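EmGH1 (Erythrobacter marinus, PDB 5Z87) is a family 3 glycoside hydrolase that probably acts as a beta-glucosidase, releasing sugar units from the ends of beta-linked glycosides. Local coordinates at residues T186-R192 against Y238-G244. Sequence-based numbering, arbitrary orientation.
Sequences TDPRWGR and YGQGIGG
Tyr238 presents a ring face to the edge of Trp190, a T-shaped stack with planes at 87° and CZ2 of Trp190 3.5 Å from CE2 of Tyr238. Tyr238 OH accepts a hydrogen bond from NH1 of Arg192 (3.0 Å) and lies near the guanidinium plane. Arg192 is also paired with Glu195, and its NH2 bonds a dithiothreitol, probably from the crystallisation liquor, in the ligand pocket. Gly239 lays its CA over a face of the Trp190 six-membered ring, a CH-pi contact; CB of Arg192 covers the opposite face. A water links Gly239 O to both N and O of Asp187. Gln240 NE2 donates almost straight to Thr186 OG1 (3.2 Å) and also to Ile184 O. At Gly243 and Gly244 the backbone lies against one face of the Arg189 guanidinium, with Gly243 C 3.4 Å from CZ of Arg189. The Arg189 chain turns at chi3 (-75°), bringing NE and NH2 side-on to Asp187. Arg189 NH1 donates to Gly634 O and Leu636 O of the second subunit. With an alanine in place of Arg189, Asp187 is likely to lose its countercharge and the Gly243-Gly244 backbone its packing. Aromatic packing, direct bonds and water thus join two barrel loops, while the internal ion pair holds the guanidinium against the glycines.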
loop_
_atom_site.group_PDB
_atom_site.type_symbol
_atom_site.label_atom_id
_atom_site.label_comp_id
_atom_site.label_asym_id
_atom_site.label_seq_id
_atom_site.Cartn_x
_atom_site.Cartn_y
_atom_site.Cartn_z
ATOM N N THR A 186 -4.291 9.428 2.293
ATOM C CA THR A 186 -3.071 8.956 1.647
ATOM C C THR A 186 -3.347 8.127 0.398
ATOM O O THR A 186 -2.408 7.782 -0.325
ATOM C CB THR A 186 -2.232 8.111 2.619
ATOM O OG1 THR A 186 -3.009 6.985 3.052
ATOM C CG2 THR A 186 -1.796 8.934 3.826
ATOM N N ASP A 187 -4.603 7.776 0.133
ATOM C CA ASP A 187 -4.937 6.922 -1.005
ATOM C C ASP A 187 -6.171 7.471 -1.709
ATOM O O ASP A 187 -7.312 7.194 -1.294
ATOM C CB ASP A 187 -5.150 5.476 -0.573
ATOM C CG ASP A 187 -4.985 4.504 -1.728
ATOM O OD1 ASP A 187 -5.462 4.812 -2.844
ATOM O OD2 ASP A 187 -4.375 3.431 -1.522
ATOM N N PRO A 188 -5.983 8.232 -2.792
ATOM C CA PRO A 188 -7.128 8.887 -3.447
ATOM C C PRO A 188 -8.091 7.922 -4.130
ATOM O O PRO A 188 -9.157 8.374 -4.573
ATOM C CB PRO A 188 -6.464 9.842 -4.466
ATOM C CG PRO A 188 -5.072 9.328 -4.659
ATOM C CD PRO A 188 -4.689 8.622 -3.377
ATOM N N ARG A 189 -7.765 6.626 -4.221
ATOM C CA ARG A 189 -8.735 5.645 -4.716
ATOM C C ARG A 189 -9.947 5.555 -3.803
ATOM O O ARG A 189 -11.036 5.171 -4.246
ATOM C CB ARG A 189 -8.097 4.256 -4.822
ATOM C CG ARG A 189 -7.004 4.107 -5.880
ATOM C CD ARG A 189 -6.361 2.727 -5.793
ATOM N NE ARG A 189 -5.441 2.579 -4.657
ATOM C CZ ARG A 189 -4.771 1.458 -4.397
ATOM N NH1 ARG A 189 -4.929 0.399 -5.186
ATOM N NH2 ARG A 189 -3.953 1.383 -3.350
ATOM N N TRP A 190 -9.758 5.872 -2.525
ATOM C CA TRP A 190 -10.796 5.788 -1.505
ATOM C C TRP A 190 -11.982 6.689 -1.835
ATOM O O TRP A 190 -11.825 7.906 -1.997
ATOM C CB TRP A 190 -10.189 6.185 -0.165
ATOM C CG TRP A 190 -11.006 5.830 1.050
ATOM C CD1 TRP A 190 -11.802 4.733 1.231
ATOM C CD2 TRP A 190 -11.078 6.586 2.257
ATOM N NE1 TRP A 190 -12.361 4.766 2.492
ATOM C CE2 TRP A 190 -11.919 5.891 3.139
ATOM C CE3 TRP A 190 -10.497 7.788 2.683
ATOM C CZ2 TRP A 190 -12.201 6.361 4.420
ATOM C CZ3 TRP A 190 -10.778 8.248 3.952
ATOM C CH2 TRP A 190 -11.611 7.530 4.808
ATOM N N GLY A 191 -13.170 6.088 -1.921
ATOM C CA GLY A 191 -14.383 6.829 -2.233
ATOM C C GLY A 191 -14.748 7.904 -1.220
ATOM O O GLY A 191 -15.568 8.772 -1.539
ATOM N N ARG A 192 -14.145 7.886 -0.029
ATOM C CA ARG A 192 -14.425 8.868 1.004
ATOM C C ARG A 192 -13.367 9.952 1.093
ATOM O O ARG A 192 -13.409 10.763 2.030
ATOM C CB ARG A 192 -14.584 8.185 2.367
ATOM C CG ARG A 192 -15.656 7.095 2.368
ATOM C CD ARG A 192 -15.980 6.627 3.769
ATOM N NE ARG A 192 -16.771 7.620 4.483
ATOM C CZ ARG A 192 -17.398 7.406 5.636
ATOM N NH1 ARG A 192 -17.322 6.219 6.213
ATOM N NH2 ARG A 192 -18.105 8.388 6.209
ATOM N N TYR A 238 -8.485 5.085 9.417
ATOM C CA TYR A 238 -9.494 4.601 8.484
ATOM C C TYR A 238 -9.130 4.930 7.034
ATOM O O TYR A 238 -9.439 4.149 6.124
ATOM C CB TYR A 238 -10.839 5.192 8.905
ATOM C CG TYR A 238 -12.054 4.816 8.101
ATOM C CD1 TYR A 238 -12.262 3.516 7.654
ATOM C CD2 TYR A 238 -13.041 5.771 7.844
ATOM C CE1 TYR A 238 -13.413 3.188 6.924
ATOM C CE2 TYR A 238 -14.181 5.457 7.137
ATOM C CZ TYR A 238 -14.364 4.173 6.669
ATOM O OH TYR A 238 -15.507 3.889 5.953
ATOM N N GLY A 239 -8.412 6.033 6.805
ATOM C CA GLY A 239 -8.058 6.438 5.455
ATOM C C GLY A 239 -6.975 5.599 4.796
ATOM O O GLY A 239 -6.802 5.685 3.571
ATOM N N GLN A 240 -6.252 4.781 5.566
ATOM C CA GLN A 240 -5.105 4.050 5.043
ATOM C C GLN A 240 -5.469 2.644 4.579
ATOM O O GLN A 240 -4.568 1.839 4.329
ATOM C CB GLN A 240 -3.981 3.997 6.094
ATOM C CG GLN A 240 -3.245 5.325 6.307
ATOM C CD GLN A 240 -4.184 6.470 6.742
ATOM O OE1 GLN A 240 -4.742 6.439 7.831
ATOM N NE2 GLN A 240 -4.359 7.475 5.877
ATOM N N GLY A 241 -6.763 2.331 4.459
ATOM C CA GLY A 241 -7.155 0.997 4.031
ATOM C C GLY A 241 -6.484 0.577 2.732
ATOM O O GLY A 241 -6.365 1.390 1.805
ATOM N N ILE A 242 -6.012 -0.669 2.655
ATOM C CA ILE A 242 -5.261 -1.087 1.480
ATOM C C ILE A 242 -6.171 -1.078 0.261
ATOM O O ILE A 242 -7.397 -1.219 0.364
ATOM C CB ILE A 242 -4.616 -2.473 1.669
ATOM C CG1 ILE A 242 -5.680 -3.547 1.943
ATOM C CG2 ILE A 242 -3.528 -2.414 2.727
ATOM C CD1 ILE A 242 -5.097 -4.975 2.126
ATOM N N GLY A 243 -5.561 -0.888 -0.909
ATOM C CA GLY A 243 -6.303 -0.869 -2.149
ATOM C C GLY A 243 -7.190 0.336 -2.343
ATOM O O GLY A 243 -7.831 0.435 -3.396
ATOM N N GLY A 244 -7.220 1.268 -1.383
ATOM C CA GLY A 244 -8.215 2.310 -1.387
ATOM C C GLY A 244 -9.605 1.778 -1.191
ATOM O O GLY A 244 -10.577 2.437 -1.553
HETATM O O HOH W 1 -6.977 7.812 1.556
HETATM O O HOH W 2 -3.999 2.692 0.984
#